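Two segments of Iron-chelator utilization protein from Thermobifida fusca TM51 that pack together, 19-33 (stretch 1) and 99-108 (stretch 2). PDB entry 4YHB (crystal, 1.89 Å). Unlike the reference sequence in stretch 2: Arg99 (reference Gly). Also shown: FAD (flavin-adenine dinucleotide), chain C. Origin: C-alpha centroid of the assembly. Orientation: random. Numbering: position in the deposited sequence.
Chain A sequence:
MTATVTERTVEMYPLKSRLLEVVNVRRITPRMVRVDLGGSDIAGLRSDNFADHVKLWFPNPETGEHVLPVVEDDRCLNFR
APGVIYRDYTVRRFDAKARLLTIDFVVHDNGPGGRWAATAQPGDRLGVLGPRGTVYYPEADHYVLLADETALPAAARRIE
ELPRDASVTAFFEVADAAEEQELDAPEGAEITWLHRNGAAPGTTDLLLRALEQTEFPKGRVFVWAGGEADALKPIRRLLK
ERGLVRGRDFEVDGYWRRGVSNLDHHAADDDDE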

ATOM      1  N   LEU A  19       6.840   5.665 -18.321  1.00 23.89           N
ATOM      2  CA  LEU A  19       7.920   4.692 -18.209  1.00 25.19           C
ATOM      3  C   LEU A  19       8.975   5.250 -17.268  1.00 24.92           C
ATOM      4  O   LEU A  19       9.597   6.267 -17.567  1.00 22.96           O
ATOM      5  N   LEU A  20       9.169   4.600 -16.120  1.00 20.82           N
ATOM      6  CA  LEU A  20      10.111   5.115 -15.135  1.00 19.67           C
ATOM      7  C   LEU A  20      11.241   4.131 -14.903  1.00 19.83           C
ATOM      8  O   LEU A  20      11.116   2.946 -15.184  1.00 20.18           O
ATOM      9  N   GLU A  21      12.346   4.641 -14.372  1.00 20.90           N
ATOM     10  CA  GLU A  21      13.571   3.861 -14.230  1.00 19.85           C
ATOM     11  C   GLU A  21      14.020   3.878 -12.785  1.00 18.72           C
ATOM     12  O   GLU A  21      13.935   4.910 -12.125  1.00 19.84           O
ATOM     13  N   VAL A  22      14.479   2.728 -12.293  1.00 21.75           N
ATOM     14  CA  VAL A  22      14.987   2.642 -10.928  1.00 19.81           C
ATOM     15  C   VAL A  22      16.252   3.497 -10.785  1.00 20.23           C
ATOM     16  O   VAL A  22      17.223   3.329 -11.521  1.00 21.77           O
ATOM     17  N   VAL A  23      16.240   4.419  -9.839  1.00 17.20           N
ATOM     18  CA  VAL A  23      17.430   5.217  -9.565  1.00 20.43           C
ATOM     19  C   VAL A  23      18.117   4.789  -8.260  1.00 21.62           C
ATOM     20  O   VAL A  23      19.347   4.681  -8.207  1.00 20.08           O
ATOM     21  N   ASN A  24      17.314   4.546  -7.221  1.00 20.33           N
ATOM     22  CA  ASN A  24      17.825   4.098  -5.922  1.00 18.13           C
ATOM     23  C   ASN A  24      17.138   2.814  -5.472  1.00 20.20           C
ATOM     24  O   ASN A  24      15.940   2.627  -5.716  1.00 17.79           O
ATOM     25  N   VAL A  25      17.903   1.935  -4.821  1.00 18.32           N
ATOM     26  CA  VAL A  25      17.349   0.735  -4.186  1.00 17.70           C
ATOM     27  C   VAL A  25      17.856   0.680  -2.751  1.00 20.84           C
ATOM     28  O   VAL A  25      19.072   0.750  -2.514  1.00 18.56           O
ATOM     29  N   ARG A  26      16.930   0.595  -1.795  1.00 19.17           N
ATOM     30  CA  ARG A  26      17.284   0.513  -0.382  1.00 20.02           C
ATOM     31  C   ARG A  26      16.638  -0.734   0.247  1.00 21.66           C
ATOM     32  O   ARG A  26      15.423  -0.810   0.339  1.00 23.16           O
ATOM     33  N   ARG A  27      17.441  -1.722   0.637  1.00 21.69           N
ATOM     34  CA  ARG A  27      16.885  -2.906   1.287  1.00 24.05           C
ATOM     35  C   ARG A  27      16.698  -2.573   2.761  1.00 23.65           C
ATOM     36  O   ARG A  27      17.607  -2.761   3.572  1.00 25.19           O
ATOM     37  N   ILE A  28      15.530  -2.041   3.095  1.00 20.04           N
ATOM     38  CA  ILE A  28      15.297  -1.508   4.428  1.00 22.10           C
ATOM     39  C   ILE A  28      15.146  -2.603   5.489  1.00 25.18           C
ATOM     40  O   ILE A  28      15.580  -2.417   6.618  1.00 25.71           O
ATOM     41  N   THR A  29      14.532  -3.729   5.140  1.00 22.42           N
ATOM     42  CA  THR A  29      14.485  -4.893   6.035  1.00 21.83           C
ATOM     43  C   THR A  29      14.722  -6.112   5.156  1.00 22.57           C
ATOM     44  O   THR A  29      14.693  -5.986   3.918  1.00 21.84           O
ATOM     45  N   PRO A  30      14.972  -7.287   5.763  1.00 21.48           N
ATOM     46  CA  PRO A  30      15.237  -8.464   4.933  1.00 21.37           C
ATOM     47  C   PRO A  30      14.170  -8.783   3.875  1.00 22.69           C
ATOM     48  O   PRO A  30      14.553  -9.228   2.791  1.00 23.76           O
ATOM     49  N   ARG A  31      12.890  -8.548   4.159  1.00 17.91           N
ATOM     50  CA  ARG A  31      11.818  -8.882   3.213  1.00 20.19           C
ATOM     51  C   ARG A  31      11.117  -7.677   2.575  1.00 19.31           C
ATOM     52  O   ARG A  31      10.023  -7.817   2.029  1.00 17.18           O
ATOM     53  N   MET A  32      11.724  -6.502   2.673  1.00 17.95           N
ATOM     54  CA  MET A  32      11.158  -5.316   2.042  1.00 21.13           C
ATOM     55  C   MET A  32      12.233  -4.464   1.383  1.00 19.69           C
ATOM     56  O   MET A  32      13.287  -4.202   1.970  1.00 22.32           O
ATOM     57  N   VAL A  33      11.955  -4.030   0.160  1.00 19.53           N
ATOM     58  CA  VAL A  33      12.903  -3.218  -0.576  1.00 18.32           C
ATOM     59  C   VAL A  33      12.220  -1.927  -1.019  1.00 19.77           C
ATOM     60  O   VAL A  33      11.083  -1.937  -1.506  1.00 20.93           O
ATOM     61  N   ARG A  99      11.777  14.819  -8.071  1.00 28.46           N
ATOM     62  CA  ARG A  99      11.184  14.100  -9.197  1.00 28.73           C
ATOM     63  C   ARG A  99      11.411  12.607  -9.043  1.00 24.01           C
ATOM     64  O   ARG A  99      11.911  11.949  -9.953  1.00 23.05           O
ATOM     65  N   LEU A 100      11.049  12.086  -7.878  1.00 24.18           N
ATOM     66  CA  LEU A 100      11.249  10.670  -7.579  1.00 26.32           C
ATOM     67  C   LEU A 100      10.004  10.059  -6.937  1.00 23.01           C
ATOM     68  O   LEU A 100       9.429  10.640  -6.022  1.00 26.84           O
ATOM     69  N   LEU A 101       9.596   8.894  -7.435  1.00 22.55           N
ATOM     70  CA  LEU A 101       8.478   8.134  -6.886  1.00 21.27           C
ATOM     71  C   LEU A 101       9.019   6.968  -6.081  1.00 20.40           C
ATOM     72  O   LEU A 101       9.725   6.127  -6.632  1.00 20.42           O
ATOM     73  N   THR A 102       8.685   6.914  -4.789  1.00 18.66           N
ATOM     74  CA  THR A 102       9.163   5.839  -3.925  1.00 19.78           C
ATOM     75  C   THR A 102       8.097   4.758  -3.728  1.00 19.28           C
ATOM     76  O   THR A 102       6.936   5.054  -3.412  1.00 19.72           O
ATOM     77  N   ILE A 103       8.502   3.513  -3.939  1.00 16.61           N
ATOM     78  CA  ILE A 103       7.629   2.360  -3.762  1.00 17.44           C
ATOM     79  C   ILE A 103       8.283   1.340  -2.844  1.00 18.35           C
ATOM     80  O   ILE A 103       9.447   0.965  -3.056  1.00 17.75           O
ATOM     81  N   ASP A 104       7.533   0.880  -1.845  1.00 16.77           N
ATOM     82  CA  ASP A 104       7.986  -0.209  -0.981  1.00 17.43           C
ATOM     83  C   ASP A 104       7.413  -1.552  -1.444  1.00 17.67           C
ATOM     84  O   ASP A 104       6.190  -1.740  -1.445  1.00 19.36           O
ATOM     85  N   PHE A 105       8.289  -2.485  -1.816  1.00 17.34           N
ATOM     86  CA  PHE A 105       7.879  -3.808  -2.296  1.00 16.02           C
ATOM     87  C   PHE A 105       8.081  -4.880  -1.228  1.00 17.55           C
ATOM     88  O   PHE A 105       9.178  -4.990  -0.670  1.00 17.75           O
ATOM     89  N   VAL A 106       7.068  -5.709  -0.995  1.00 16.65           N
ATOM     90  CA  VAL A 106       7.313  -6.946  -0.253  1.00 17.15           C
ATOM     91  C   VAL A 106       8.116  -7.874  -1.150  1.00 18.68           C
ATOM     92  O   VAL A 106       7.769  -8.074  -2.313  1.00 18.05           O
ATOM     93  N   VAL A 107       9.199  -8.428  -0.622  1.00 18.21           N
ATOM     94  CA  VAL A 107       9.986  -9.385  -1.389  1.00 17.75           C
ATOM     95  C   VAL A 107       9.481 -10.765  -1.014  1.00 22.48           C
ATOM     96  O   VAL A 107       9.579 -11.153   0.141  1.00 19.82           O
ATOM     97  N   HIS A 108       8.880 -11.464  -1.975  1.00 23.64           N
ATOM     98  CA  HIS A 108       8.373 -12.820  -1.772  1.00 23.26           C
ATOM     99  C   HIS A 108       8.528 -13.587  -3.091  1.00 27.22           C
ATOM    100  O   HIS A 108       8.771 -12.985  -4.144  1.00 26.29           O
TER

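Where two antiparallel strands meet edge to edge, the backbone sets the register and the side chains fill the two faces it creates; the pairing of residues 32-33 with 105-106 is a compact example. Val33 and Phe105 form a hydrogen-bonded pair, with Val33 N to Phe105 O at 3.1 Å and Phe105 N to Val33 O at 2.9 Å, and a third bond, from Val107 N to Arg31 O at 2.8 Å, extends the ladder past the end of strand 100-106.

Val107 and Val33 cover the most surface here. Val107, chi1 t, points toward stretch 1, and its CG2 lies 3.8 Å from CG1 of Val33, a p rotamer. The same Val33 CG1 sits 3.8 Å from Phe105 CB, so one methyl serves two neighbours. Phe105 (chi1 m) shares that face, but its ring leads away from stretch 1. Val107 CG2 also lies over one face of the Arg27 guanidinium, 4.1 Å from NH1. Arg27 starts away from stretch 2, yet its p turns at chi2 and chi3 bring its end back, and NH1 donates to Pro30 O at 2.7 Å.

Met32, next in covered area, occupies the other face with Val106. With chi1 t and chi3 m, it brings CE to 3.6 Å from CG2 of Val106 (chi1 t), while SD lies 4.1 Å from Asp104 CB.

Farther along, strands 19-29 and 100-106 cross at 64°, and the backbones stand well apart, so contact there is made by side chains: Leu100 (m, t) places CD2 4.2 Å from Val23 CG2 and CD1 3.9 Å from Asn24 ND2.

The backbone of stretch 2 also holds the flavin: Asp104 O accepts from FAD N3 at 2.9 Å, and Val106 N donates to FAD O2 at 2.9 Å.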

ATOM      1  CB  LEU A  19       8.524   4.376 -19.580  1.00 28.06           C
ATOM      2  CG  LEU A  19       9.651   3.333 -19.576  1.00 28.15           C
ATOM      3  CD1 LEU A  19       9.152   1.985 -19.083  1.00 21.16           C
ATOM      4  CD2 LEU A  19      10.286   3.205 -20.961  1.00 34.78           C
ATOM      5  CB  LEU A  20       9.405   5.423 -13.814  1.00 21.33           C
ATOM      6  CG  LEU A  20       8.300   6.472 -13.855  1.00 21.74           C
ATOM      7  CD1 LEU A  20       7.793   6.719 -12.453  1.00 19.08           C
ATOM      8  CD2 LEU A  20       8.824   7.785 -14.472  1.00 23.12           C
ATOM      9  CB  GLU A  21      14.664   4.434 -15.143  1.00 23.33           C
ATOM     10  CG  GLU A  21      16.006   3.736 -15.064  1.00 28.56           C
ATOM     11  CD  GLU A  21      16.997   4.318 -16.070  1.00 34.16           C
ATOM     12  OE1 GLU A  21      16.544   4.877 -17.093  1.00 39.38           O
ATOM     13  OE2 GLU A  21      18.217   4.212 -15.834  1.00 37.97           O
ATOM     14  CB  VAL A  22      15.298   1.193 -10.532  1.00 22.08           C
ATOM     15  CG1 VAL A  22      15.854   1.139  -9.114  1.00 17.41           C
ATOM     16  CG2 VAL A  22      14.054   0.308 -10.664  1.00 21.88           C
ATOM     17  CB  VAL A  23      17.080   6.701  -9.499  1.00 23.97           C
ATOM     18  CG1 VAL A  23      18.329   7.522  -9.265  1.00 29.16           C
ATOM     19  CG2 VAL A  23      16.382   7.129 -10.815  1.00 26.91           C
ATOM     20  CB  ASN A  24      17.627   5.173  -4.852  1.00 19.33           C
ATOM     21  CG  ASN A  24      18.131   6.546  -5.290  1.00 27.40           C
ATOM     22  OD1 ASN A  24      19.201   6.668  -5.887  1.00 26.24           O
ATOM     23  ND2 ASN A  24      17.361   7.584  -4.984  1.00 26.65           N
ATOM     24  CB  VAL A  25      17.741  -0.557  -4.934  1.00 18.93           C
ATOM     25  CG1 VAL A  25      17.102  -1.786  -4.275  1.00 21.11           C
ATOM     26  CG2 VAL A  25      17.319  -0.484  -6.399  1.00 20.67           C
ATOM     27  CB  ARG A  26      16.835   1.783   0.355  1.00 24.09           C
ATOM     28  CG  ARG A  26      17.558   3.076  -0.075  1.00 28.21           C
ATOM     29  CD  ARG A  26      16.748   4.356   0.197  1.00 34.89           C
ATOM     30  NE  ARG A  26      16.320   4.513   1.588  1.00 56.04           N
ATOM     31  CZ  ARG A  26      15.406   5.394   2.001  1.00 63.99           C
ATOM     32  NH1 ARG A  26      14.807   6.200   1.129  1.00 61.36           N
ATOM     33  NH2 ARG A  26      15.079   5.465   3.287  1.00 64.08           N
ATOM     34  CB  ARG A  27      17.790  -4.129   1.094  1.00 25.88           C
ATOM     35  CG  ARG A  27      17.267  -5.418   1.775  1.00 32.19           C
ATOM     36  CD  ARG A  27      15.949  -5.937   1.143  1.00 33.13           C
ATOM     37  NE  ARG A  27      16.211  -6.483  -0.183  1.00 40.70           N
ATOM     38  CZ  ARG A  27      16.032  -7.751  -0.534  1.00 35.89           C
ATOM     39  NH1 ARG A  27      15.550  -8.638   0.333  1.00 34.63           N
ATOM     40  NH2 ARG A  27      16.335  -8.128  -1.766  1.00 29.20           N
ATOM     41  CB  ILE A  28      14.064  -0.596   4.459  1.00 24.58           C
ATOM     42  CG1 ILE A  28      12.862  -1.304   3.836  1.00 26.95           C
ATOM     43  CG2 ILE A  28      14.334   0.723   3.687  1.00 27.89           C
ATOM     44  CD1 ILE A  28      11.585  -0.477   3.897  1.00 31.14           C
ATOM     45  CB  THR A  29      13.133  -5.018   6.800  1.00 21.56           C
ATOM     46  OG1 THR A  29      12.057  -5.198   5.868  1.00 23.76           O
ATOM     47  CG2 THR A  29      12.865  -3.787   7.657  1.00 24.62           C
ATOM     48  CB  PRO A  30      15.321  -9.591   5.962  1.00 25.41           C
ATOM     49  CG  PRO A  30      15.863  -8.936   7.163  1.00 21.68           C
ATOM     50  CD  PRO A  30      15.255  -7.565   7.193  1.00 21.94           C
ATOM     51  CB  ARG A  31      10.756  -9.727   3.902  1.00 19.51           C
ATOM     52  CG  ARG A  31      11.295 -11.022   4.508  1.00 20.26           C
ATOM     53  CD  ARG A  31      10.213 -11.598   5.407  1.00 24.62           C
ATOM     54  NE  ARG A  31      10.502 -12.931   5.933  1.00 27.66           N
ATOM     55  CZ  ARG A  31      11.198 -13.165   7.032  1.00 29.06           C
ATOM     56  NH1 ARG A  31      11.722 -12.145   7.705  1.00 31.67           N
ATOM     57  NH2 ARG A  31      11.369 -14.423   7.457  1.00 25.55           N
ATOM     58  CB  MET A  32      10.378  -4.464   3.049  1.00 20.65           C
ATOM     59  CG  MET A  32       9.527  -3.418   2.329  1.00 30.91           C
ATOM     60  SD  MET A  32       7.960  -3.031   3.097  1.00 48.12           S
ATOM     61  CE  MET A  32       7.193  -4.642   3.230  1.00 91.21           C
ATOM     62  CB  VAL A  33      13.491  -3.989  -1.778  1.00 20.82           C
ATOM     63  CG1 VAL A  33      12.412  -4.329  -2.810  1.00 21.63           C
ATOM     64  CG2 VAL A  33      14.604  -3.188  -2.414  1.00 21.57           C
ATOM     65  CB  ARG A  99      11.749  14.596 -10.532  1.00 33.32           C
ATOM     66  CG  ARG A  99      11.551  16.086 -10.741  1.00 37.63           C
ATOM     67  CD  ARG A  99      11.815  16.508 -12.183  1.00 48.67           C
ATOM     68  NE  ARG A  99      10.599  17.030 -12.802  1.00 62.37           N
ATOM     69  CZ  ARG A  99      10.058  16.561 -13.924  1.00 63.40           C
ATOM     70  NH1 ARG A  99      10.631  15.559 -14.584  1.00 60.16           N
ATOM     71  NH2 ARG A  99       8.946  17.107 -14.391  1.00 66.05           N
ATOM     72  CB  LEU A 100      12.455  10.484  -6.651  1.00 26.28           C
ATOM     73  CG  LEU A 100      13.883  10.648  -7.179  1.00 27.34           C
ATOM     74  CD1 LEU A 100      14.890  10.470  -6.033  1.00 28.61           C
ATOM     75  CD2 LEU A 100      14.186   9.674  -8.325  1.00 27.39           C
ATOM     76  CB  LEU A 101       7.570   7.619  -8.008  1.00 21.70           C
ATOM     77  CG  LEU A 101       6.555   6.526  -7.661  1.00 19.20           C
ATOM     78  CD1 LEU A 101       5.592   7.003  -6.580  1.00 20.38           C
ATOM     79  CD2 LEU A 101       5.790   6.048  -8.915  1.00 18.23           C
ATOM     80  CB  THR A 102       9.597   6.368  -2.547  1.00 20.80           C
ATOM     81  OG1 THR A 102      10.633   7.334  -2.724  1.00 23.41           O
ATOM     82  CG2 THR A 102      10.125   5.226  -1.670  1.00 20.57           C
ATOM     83  CB  ILE A 103       7.324   1.649  -5.092  1.00 18.02           C
ATOM     84  CG1 ILE A 103       6.906   2.641  -6.182  1.00 22.91           C
ATOM     85  CG2 ILE A 103       6.303   0.504  -4.868  1.00 18.46           C
ATOM     86  CD1 ILE A 103       5.475   3.017  -6.181  1.00 20.68           C
ATOM     87  CB  ASP A 104       7.562   0.058   0.474  1.00 19.60           C
ATOM     88  CG  ASP A 104       8.444   1.071   1.165  1.00 23.02           C
ATOM     89  OD1 ASP A 104       9.364   1.586   0.513  1.00 22.61           O
ATOM     90  OD2 ASP A 104       8.225   1.350   2.368  1.00 25.66           O
ATOM     91  CB  PHE A 105       8.696  -4.261  -3.509  1.00 17.51           C
ATOM     92  CG  PHE A 105       8.504  -3.444  -4.748  1.00 18.11           C
ATOM     93  CD1 PHE A 105       9.124  -2.218  -4.888  1.00 17.49           C
ATOM     94  CD2 PHE A 105       7.770  -3.955  -5.813  1.00 20.64           C
ATOM     95  CE1 PHE A 105       8.970  -1.473  -6.070  1.00 20.06           C
ATOM     96  CE2 PHE A 105       7.607  -3.222  -6.991  1.00 22.19           C
ATOM     97  CZ  PHE A 105       8.209  -1.982  -7.119  1.00 19.52           C
ATOM     98  CB  VAL A 106       6.029  -7.668   0.177  1.00 20.03           C
ATOM     99  CG1 VAL A 106       6.383  -9.053   0.807  1.00 17.09           C
ATOM    100  CG2 VAL A 106       5.242  -6.825   1.158  1.00 20.73           C
ATOM    101  CB  VAL A 107      11.498  -9.237  -1.095  1.00 25.22           C
ATOM    102  CG1 VAL A 107      12.323 -10.177  -1.963  1.00 25.20           C
ATOM    103  CG2 VAL A 107      11.929  -7.780  -1.291  1.00 22.00           C
ATOM    104  CB  HIS A 108       6.901 -12.806  -1.313  1.00 21.50           C
ATOM    105  CG  HIS A 108       5.954 -12.308  -2.365  1.00 23.02           C
ATOM    106  ND1 HIS A 108       5.236 -13.153  -3.183  1.00 21.60           N
ATOM    107  CD2 HIS A 108       5.639 -11.047  -2.758  1.00 18.71           C
ATOM    108  CE1 HIS A 108       4.508 -12.437  -4.027  1.00 25.26           C
ATOM    109  NE2 HIS A 108       4.736 -11.156  -3.794  1.00 20.59           N
TER
HETATM  110  PA  FAD C 301       0.622 -12.238  -7.669  1.00 21.82           P
HETATM  111  O1A FAD C 301       0.848 -12.759  -9.095  1.00 20.87           O
HETATM  112  O2A FAD C 301      -0.538 -11.173  -7.615  1.00 17.84           O
HETATM  113  O5B FAD C 301       0.100 -13.469  -6.772  1.00 21.56           O
HETATM  114  C5B FAD C 301       0.690 -14.714  -6.877  1.00 21.87           C
HETATM  115  C4B FAD C 301       0.510 -15.478  -5.550  1.00 22.20           C
HETATM  116  O4B FAD C 301       1.252 -14.906  -4.508  1.00 23.45           O
HETATM  117  C3B FAD C 301      -0.888 -15.520  -5.097  1.00 23.19           C
HETATM  118  O3B FAD C 301      -1.086 -16.789  -4.562  1.00 26.54           O
HETATM  119  C2B FAD C 301      -0.961 -14.528  -4.078  1.00 20.03           C
HETATM  120  O2B FAD C 301      -1.889 -14.822  -3.041  1.00 22.20           O
HETATM  121  C1B FAD C 301       0.386 -14.534  -3.488  1.00 21.50           C
HETATM  122  N9A FAD C 301       0.838 -13.258  -2.951  1.00 20.62           N
HETATM  123  C8A FAD C 301       0.635 -12.034  -3.484  1.00 21.27           C
HETATM  124  N7A FAD C 301       1.225 -11.120  -2.700  1.00 21.62           N
HETATM  125  C5A FAD C 301       1.840 -11.774  -1.687  1.00 18.92           C
HETATM  126  C6A FAD C 301       2.597 -11.370  -0.587  1.00 22.14           C
HETATM  127  N6A FAD C 301       2.875  -9.991  -0.388  1.00 17.97           N
HETATM  128  N1A FAD C 301       3.068 -12.292   0.269  1.00 21.45           N
HETATM  129  C2A FAD C 301       2.815 -13.605   0.081  1.00 21.59           C
HETATM  130  N3A FAD C 301       2.094 -14.026  -0.963  1.00 22.61           N
HETATM  131  C4A FAD C 301       1.590 -13.130  -1.841  1.00 21.02           C
HETATM  132  N1  FAD C 301       2.169  -4.712  -2.001  1.00 15.73           N
HETATM  133  C2  FAD C 301       3.387  -4.294  -1.654  1.00 17.67           C
HETATM  134  O2  FAD C 301       4.287  -5.105  -1.496  1.00 15.75           O
HETATM  135  N3  FAD C 301       3.590  -2.950  -1.491  1.00 16.35           N
HETATM  136  C4  FAD C 301       2.600  -2.050  -1.671  1.00 16.61           C
HETATM  137  O4  FAD C 301       2.848  -0.862  -1.518  1.00 16.97           O
HETATM  138  C4X FAD C 301       1.313  -2.461  -2.024  1.00 16.94           C
HETATM  139  N5  FAD C 301       0.259  -1.586  -2.213  1.00 19.03           N
HETATM  140  C5X FAD C 301      -0.956  -2.060  -2.575  1.00 17.54           C
HETATM  141  C6  FAD C 301      -2.024  -1.178  -2.777  1.00 19.70           C
HETATM  142  C7  FAD C 301      -3.150  -1.600  -3.111  1.00 18.41           C
HETATM  143  C7M FAD C 301      -4.243  -0.532  -3.301  1.00 17.84           C
HETATM  144  C8  FAD C 301      -3.476  -2.781  -3.313  1.00 16.34           C
HETATM  145  C8M FAD C 301      -4.854  -3.240  -3.699  1.00 20.12           C
HETATM  146  C9  FAD C 301      -2.547  -3.775  -3.160  1.00 17.20           C
HETATM  147  C9A FAD C 301      -1.096  -3.527  -2.752  1.00 15.71           C
HETATM  148  N10 FAD C 301      -0.074  -4.344  -2.552  1.00 18.08           N
HETATM  149  C10 FAD C 301       1.132  -3.855  -2.189  1.00 16.31           C
HETATM  150  C1' FAD C 301      -0.263  -5.802  -2.716  1.00 15.48           C
HETATM  151  C2' FAD C 301       0.155  -6.296  -4.067  1.00 16.98           C
HETATM  152  O2' FAD C 301      -0.606  -5.688  -5.034  1.00 17.67           O
HETATM  153  C3' FAD C 301      -0.024  -7.854  -4.090  1.00 19.30           C
HETATM  154  O3' FAD C 301       0.724  -8.369  -3.034  1.00 16.51           O
HETATM  155  C4' FAD C 301       0.261  -8.516  -5.412  1.00 20.18           C
HETATM  156  O4' FAD C 301      -0.364  -9.728  -5.468  1.00 19.00           O
HETATM  157  C5' FAD C 301       1.757  -8.770  -5.658  1.00 18.16           C
HETATM  158  O5' FAD C 301       2.054  -9.054  -7.004  1.00 19.43           O
HETATM  159  P   FAD C 301       2.746 -10.446  -7.289  1.00 19.29           P
HETATM  160  O1P FAD C 301       2.862 -10.440  -8.830  1.00 20.74           O
HETATM  161  O2P FAD C 301       3.958 -10.482  -6.319  1.00 19.95           O
HETATM  162  O3P FAD C 301       2.067 -11.859  -7.089  1.00 22.02           O